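Local structure of putative oxidoreductase with NAD(P)-binding Rossmann-fold domain (Clostridium difficile, 3UUW) at residues I142-L155 against M216-L230. The protein probably works as an NAD(P)-dependent oxidoreductase of the GFO/IDH/MocA family, binding its dinucleotide through a Rossmann-type domain. Residues are numbered along the deposited sequence; the frame is centred on the assembly and turned at random.
Sequences IVSINICKHGLNSL and MHRDSGTKLEQVEIL
The imidazole of H150 takes the backbone N-H of H217 at its edge, on ND1 (2.9 Å, donor slightly tilted from the ring plane), while S220 OG and the CD2 of L224 approach obliquely. Chi1 (-56°) sets the side to which the H150 ring swings, and chi2 (-44°) turns its ND1 edge to H217. As acceptor, ND1 carries no proton, consistent with one on NE2, which is hydrogen-bonded to a bound diethylene glycol. The H217 ring has D219 C and S220 N over one face, both offset toward the rim. The guanidinium of R218 has the CB of S154 over one face. On the face shared with C148, the amide of N146 and the carboxylate of E228 run side by side with planes 67° apart; N146 ND2 meets the anti lone pair of E228 OE1 at 2.9 Å, leaving OE2 to R237. Strand 142-150 pairs antiparallel with 224-230 from S144 to H150, and V143 with S144 opposite L230 forms a classic beta bulge. The other face is apolar from I145/I229 to I147/V227 (I147 CG2 to V227 CG2, 4.0 Å), then charged: K149 CE lies against E225 OE1 (3.4 Å), and E225 OE2 reaches R126 and Y132. Past the strand, G151 N donates to H217 O and G151 O accepts from S220 N, holding both ends of the 217-220 turn. Chemically, both faces are thus mixed: I147 and K149 pack on helix 160-179, whose D167 salt-bridges K149 and R218, while L230 of a second subunit packs on H150.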
# COMPACT_ATOMS: atom_id res chain seq x y z
N ILE A 142 11.17 -19.11 -13.78
CA ILE A 142 9.77 -18.92 -13.48
C ILE A 142 9.09 -20.21 -13.06
O ILE A 142 9.30 -21.25 -13.70
CB ILE A 142 9.03 -18.33 -14.72
CG1 ILE A 142 9.59 -16.94 -15.06
CG2 ILE A 142 7.51 -18.25 -14.51
CD1 ILE A 142 9.08 -16.38 -16.38
N VAL A 143 8.28 -20.16 -12.01
CA VAL A 143 7.50 -21.30 -11.61
C VAL A 143 5.98 -21.14 -11.89
O VAL A 143 5.26 -22.14 -11.96
CB VAL A 143 7.74 -21.69 -10.13
CG1 VAL A 143 9.25 -22.09 -9.89
CG2 VAL A 143 7.29 -20.53 -9.19
N SER A 144 5.49 -19.91 -12.06
CA SER A 144 4.06 -19.67 -12.30
C SER A 144 3.84 -18.23 -12.70
O SER A 144 4.57 -17.34 -12.25
CB SER A 144 3.27 -19.97 -11.02
OG SER A 144 1.88 -19.97 -11.21
N ILE A 145 2.80 -17.99 -13.51
CA ILE A 145 2.42 -16.63 -13.85
C ILE A 145 0.91 -16.54 -13.69
O ILE A 145 0.19 -17.46 -14.07
CB ILE A 145 2.83 -16.26 -15.28
CG1 ILE A 145 4.34 -16.33 -15.45
CG2 ILE A 145 2.35 -14.84 -15.64
CD1 ILE A 145 4.81 -16.04 -16.86
N ASN A 146 0.46 -15.45 -13.12
CA ASN A 146 -0.98 -15.18 -13.01
C ASN A 146 -1.30 -13.87 -13.72
O ASN A 146 -0.62 -12.87 -13.49
CB ASN A 146 -1.42 -15.09 -11.54
CG ASN A 146 -1.09 -16.34 -10.76
OD1 ASN A 146 -1.48 -17.44 -11.14
ND2 ASN A 146 -0.37 -16.17 -9.66
N ILE A 147 -2.35 -13.85 -14.53
CA ILE A 147 -2.74 -12.64 -15.22
C ILE A 147 -4.22 -12.47 -15.08
O ILE A 147 -4.97 -13.38 -15.39
CB ILE A 147 -2.41 -12.67 -16.74
CG1 ILE A 147 -0.92 -12.99 -16.98
CG2 ILE A 147 -2.82 -11.34 -17.37
CD1 ILE A 147 -0.56 -13.15 -18.49
N CYS A 148 -4.66 -11.31 -14.62
CA CYS A 148 -6.08 -11.05 -14.54
C CYS A 148 -6.44 -9.69 -15.08
O CYS A 148 -5.61 -8.78 -15.10
CB CYS A 148 -6.59 -11.16 -13.12
SG CYS A 148 -5.97 -9.90 -12.05
N LYS A 149 -7.69 -9.56 -15.52
CA LYS A 149 -8.23 -8.31 -16.05
C LYS A 149 -9.71 -8.28 -15.73
O LYS A 149 -10.51 -8.92 -16.41
CB LYS A 149 -7.98 -8.19 -17.55
CG LYS A 149 -8.34 -6.86 -18.14
CD LYS A 149 -7.87 -6.77 -19.59
CE LYS A 149 -7.93 -5.35 -20.13
NZ LYS A 149 -9.31 -4.84 -20.28
N HIS A 150 -10.05 -7.52 -14.69
CA HIS A 150 -11.41 -7.47 -14.18
C HIS A 150 -12.04 -6.13 -14.41
O HIS A 150 -11.34 -5.11 -14.50
CB HIS A 150 -11.42 -7.76 -12.68
CG HIS A 150 -10.77 -9.06 -12.31
ND1 HIS A 150 -10.99 -10.23 -13.01
CD2 HIS A 150 -9.94 -9.39 -11.29
CE1 HIS A 150 -10.32 -11.21 -12.44
NE2 HIS A 150 -9.69 -10.73 -11.38
N GLY A 151 -13.36 -6.11 -14.50
CA GLY A 151 -14.03 -4.86 -14.75
C GLY A 151 -15.14 -4.64 -13.79
O GLY A 151 -15.64 -5.60 -13.19
N LEU A 152 -15.52 -3.36 -13.67
CA LEU A 152 -16.60 -2.89 -12.82
C LEU A 152 -17.78 -2.54 -13.72
O LEU A 152 -17.63 -1.76 -14.66
CB LEU A 152 -16.15 -1.63 -12.06
CG LEU A 152 -17.18 -0.94 -11.18
CD1 LEU A 152 -17.61 -1.79 -9.97
CD2 LEU A 152 -16.66 0.42 -10.72
N ASN A 153 -18.94 -3.14 -13.45
CA ASN A 153 -20.14 -2.89 -14.26
C ASN A 153 -19.83 -3.06 -15.77
O ASN A 153 -20.31 -2.27 -16.60
CB ASN A 153 -20.69 -1.49 -13.97
CG ASN A 153 -20.91 -1.23 -12.48
OD1 ASN A 153 -21.41 -2.09 -11.77
ND2 ASN A 153 -20.52 -0.06 -12.02
N SER A 154 -19.04 -4.08 -16.10
CA SER A 154 -18.62 -4.37 -17.49
C SER A 154 -19.46 -5.46 -18.14
O SER A 154 -19.12 -5.95 -19.23
CB SER A 154 -17.15 -4.81 -17.53
OG SER A 154 -16.29 -3.77 -17.13
N LEU A 155 -20.54 -5.85 -17.47
CA LEU A 155 -21.43 -6.91 -17.92
C LEU A 155 -22.47 -6.28 -18.84
O LEU A 155 -23.28 -5.45 -18.41
CB LEU A 155 -22.10 -7.56 -16.69
CG LEU A 155 -22.72 -8.94 -16.79
CD1 LEU A 155 -21.66 -9.96 -17.16
CD2 LEU A 155 -23.36 -9.31 -15.46
N MET A 216 -10.62 -13.36 -15.97
CA MET A 216 -11.34 -12.14 -16.29
C MET A 216 -12.78 -12.20 -15.73
O MET A 216 -13.60 -13.01 -16.16
CB MET A 216 -11.36 -11.92 -17.82
CG MET A 216 -12.39 -10.87 -18.30
SD MET A 216 -12.25 -10.45 -20.05
CE MET A 216 -10.72 -9.49 -20.03
N HIS A 217 -13.07 -11.31 -14.78
CA HIS A 217 -14.40 -11.19 -14.19
C HIS A 217 -14.96 -9.85 -14.64
O HIS A 217 -14.39 -8.79 -14.34
CB HIS A 217 -14.34 -11.28 -12.68
CG HIS A 217 -15.67 -11.34 -12.01
ND1 HIS A 217 -15.86 -10.99 -10.70
CD2 HIS A 217 -16.88 -11.73 -12.48
CE1 HIS A 217 -17.13 -11.15 -10.38
NE2 HIS A 217 -17.77 -11.60 -11.44
N ARG A 218 -16.06 -9.91 -15.36
CA ARG A 218 -16.71 -8.75 -15.94
C ARG A 218 -17.63 -8.01 -14.98
O ARG A 218 -18.09 -6.90 -15.31
CB ARG A 218 -17.54 -9.18 -17.16
CG ARG A 218 -16.75 -9.98 -18.19
CD ARG A 218 -15.65 -9.17 -18.86
NE ARG A 218 -16.20 -8.05 -19.63
CZ ARG A 218 -15.46 -7.21 -20.36
NH1 ARG A 218 -14.14 -7.37 -20.44
NH2 ARG A 218 -16.05 -6.22 -21.02
N ASP A 219 -17.91 -8.61 -13.82
CA ASP A 219 -18.82 -8.02 -12.84
C ASP A 219 -18.14 -8.02 -11.47
O ASP A 219 -18.70 -8.49 -10.48
CB ASP A 219 -20.14 -8.82 -12.79
CG ASP A 219 -21.27 -8.03 -12.14
OD1 ASP A 219 -21.10 -6.81 -11.93
OD2 ASP A 219 -22.35 -8.61 -11.85
N SER A 220 -16.93 -7.47 -11.45
CA SER A 220 -16.08 -7.40 -10.25
C SER A 220 -16.32 -6.11 -9.44
O SER A 220 -17.36 -5.39 -9.62
CB SER A 220 -14.61 -7.50 -10.69
OG SER A 220 -13.72 -7.66 -9.59
N GLY A 221 -15.43 -5.82 -8.50
CA GLY A 221 -15.58 -4.67 -7.61
C GLY A 221 -14.76 -3.47 -8.00
O GLY A 221 -14.85 -2.43 -7.36
N THR A 222 -13.96 -3.63 -9.05
CA THR A 222 -13.12 -2.57 -9.54
C THR A 222 -12.59 -2.95 -10.90
O THR A 222 -12.67 -4.12 -11.33
CB THR A 222 -11.94 -2.32 -8.55
OG1 THR A 222 -11.40 -1.01 -8.72
CG2 THR A 222 -10.87 -3.38 -8.69
N LYS A 223 -12.05 -1.96 -11.60
CA LYS A 223 -11.33 -2.20 -12.83
C LYS A 223 -9.87 -2.38 -12.43
O LYS A 223 -9.25 -1.45 -11.92
CB LYS A 223 -11.51 -1.03 -13.77
CG LYS A 223 -10.80 -1.19 -15.09
CD LYS A 223 -11.10 0.00 -16.00
CE LYS A 223 -10.12 0.09 -17.16
NZ LYS A 223 -10.17 -1.13 -18.01
N LEU A 224 -9.37 -3.60 -12.65
CA LEU A 224 -8.01 -4.01 -12.28
C LEU A 224 -7.37 -4.77 -13.44
O LEU A 224 -8.05 -5.41 -14.22
CB LEU A 224 -8.11 -4.95 -11.05
CG LEU A 224 -6.90 -5.72 -10.52
CD1 LEU A 224 -5.73 -4.78 -10.19
CD2 LEU A 224 -7.31 -6.53 -9.28
N GLU A 225 -6.06 -4.64 -13.59
CA GLU A 225 -5.31 -5.56 -14.42
C GLU A 225 -4.08 -5.87 -13.61
O GLU A 225 -3.54 -4.99 -12.95
CB GLU A 225 -4.96 -4.97 -15.79
CG GLU A 225 -4.15 -5.93 -16.67
CD GLU A 225 -4.08 -5.50 -18.12
OE1 GLU A 225 -5.00 -4.79 -18.58
OE2 GLU A 225 -3.10 -5.89 -18.80
N GLN A 226 -3.65 -7.13 -13.63
CA GLN A 226 -2.43 -7.48 -12.95
C GLN A 226 -1.74 -8.65 -13.62
O GLN A 226 -2.39 -9.60 -14.02
CB GLN A 226 -2.72 -7.88 -11.49
CG GLN A 226 -1.47 -8.21 -10.71
CD GLN A 226 -1.78 -8.53 -9.28
OE1 GLN A 226 -2.01 -7.65 -8.47
NE2 GLN A 226 -1.78 -9.81 -8.96
N VAL A 227 -0.42 -8.53 -13.78
CA VAL A 227 0.44 -9.66 -14.14
C VAL A 227 1.36 -9.92 -12.93
O VAL A 227 1.94 -8.99 -12.37
CB VAL A 227 1.30 -9.33 -15.35
CG1 VAL A 227 2.42 -10.38 -15.53
CG2 VAL A 227 0.41 -9.18 -16.56
N GLU A 228 1.44 -11.17 -12.51
CA GLU A 228 2.27 -11.59 -11.38
C GLU A 228 3.11 -12.74 -11.85
O GLU A 228 2.56 -13.76 -12.35
CB GLU A 228 1.40 -12.04 -10.22
CG GLU A 228 2.15 -12.58 -9.02
CD GLU A 228 1.19 -12.86 -7.91
OE1 GLU A 228 0.40 -13.82 -8.07
OE2 GLU A 228 1.20 -12.11 -6.91
N ILE A 229 4.42 -12.61 -11.70
CA ILE A 229 5.34 -13.66 -12.05
C ILE A 229 6.04 -14.18 -10.80
O ILE A 229 6.68 -13.40 -10.09
CB ILE A 229 6.40 -13.15 -13.05
CG1 ILE A 229 5.74 -12.64 -14.34
CG2 ILE A 229 7.48 -14.26 -13.35
CD1 ILE A 229 6.76 -12.06 -15.33
N LEU A 230 5.88 -15.47 -10.53
CA LEU A 230 6.57 -16.15 -9.41
C LEU A 230 7.82 -16.84 -9.97
O LEU A 230 7.72 -17.72 -10.83
CB LEU A 230 5.66 -17.18 -8.73
CG LEU A 230 4.47 -16.71 -7.87
CD1 LEU A 230 3.35 -16.15 -8.73
CD2 LEU A 230 3.95 -17.88 -7.04
O HOH W 1 -2.40 -11.56 -11.40
O HOH W 2 -10.09 -4.12 -16.93
O HOH W 3 -19.39 -4.92 -11.16
O HOH W 4 -21.46 -5.72 -14.39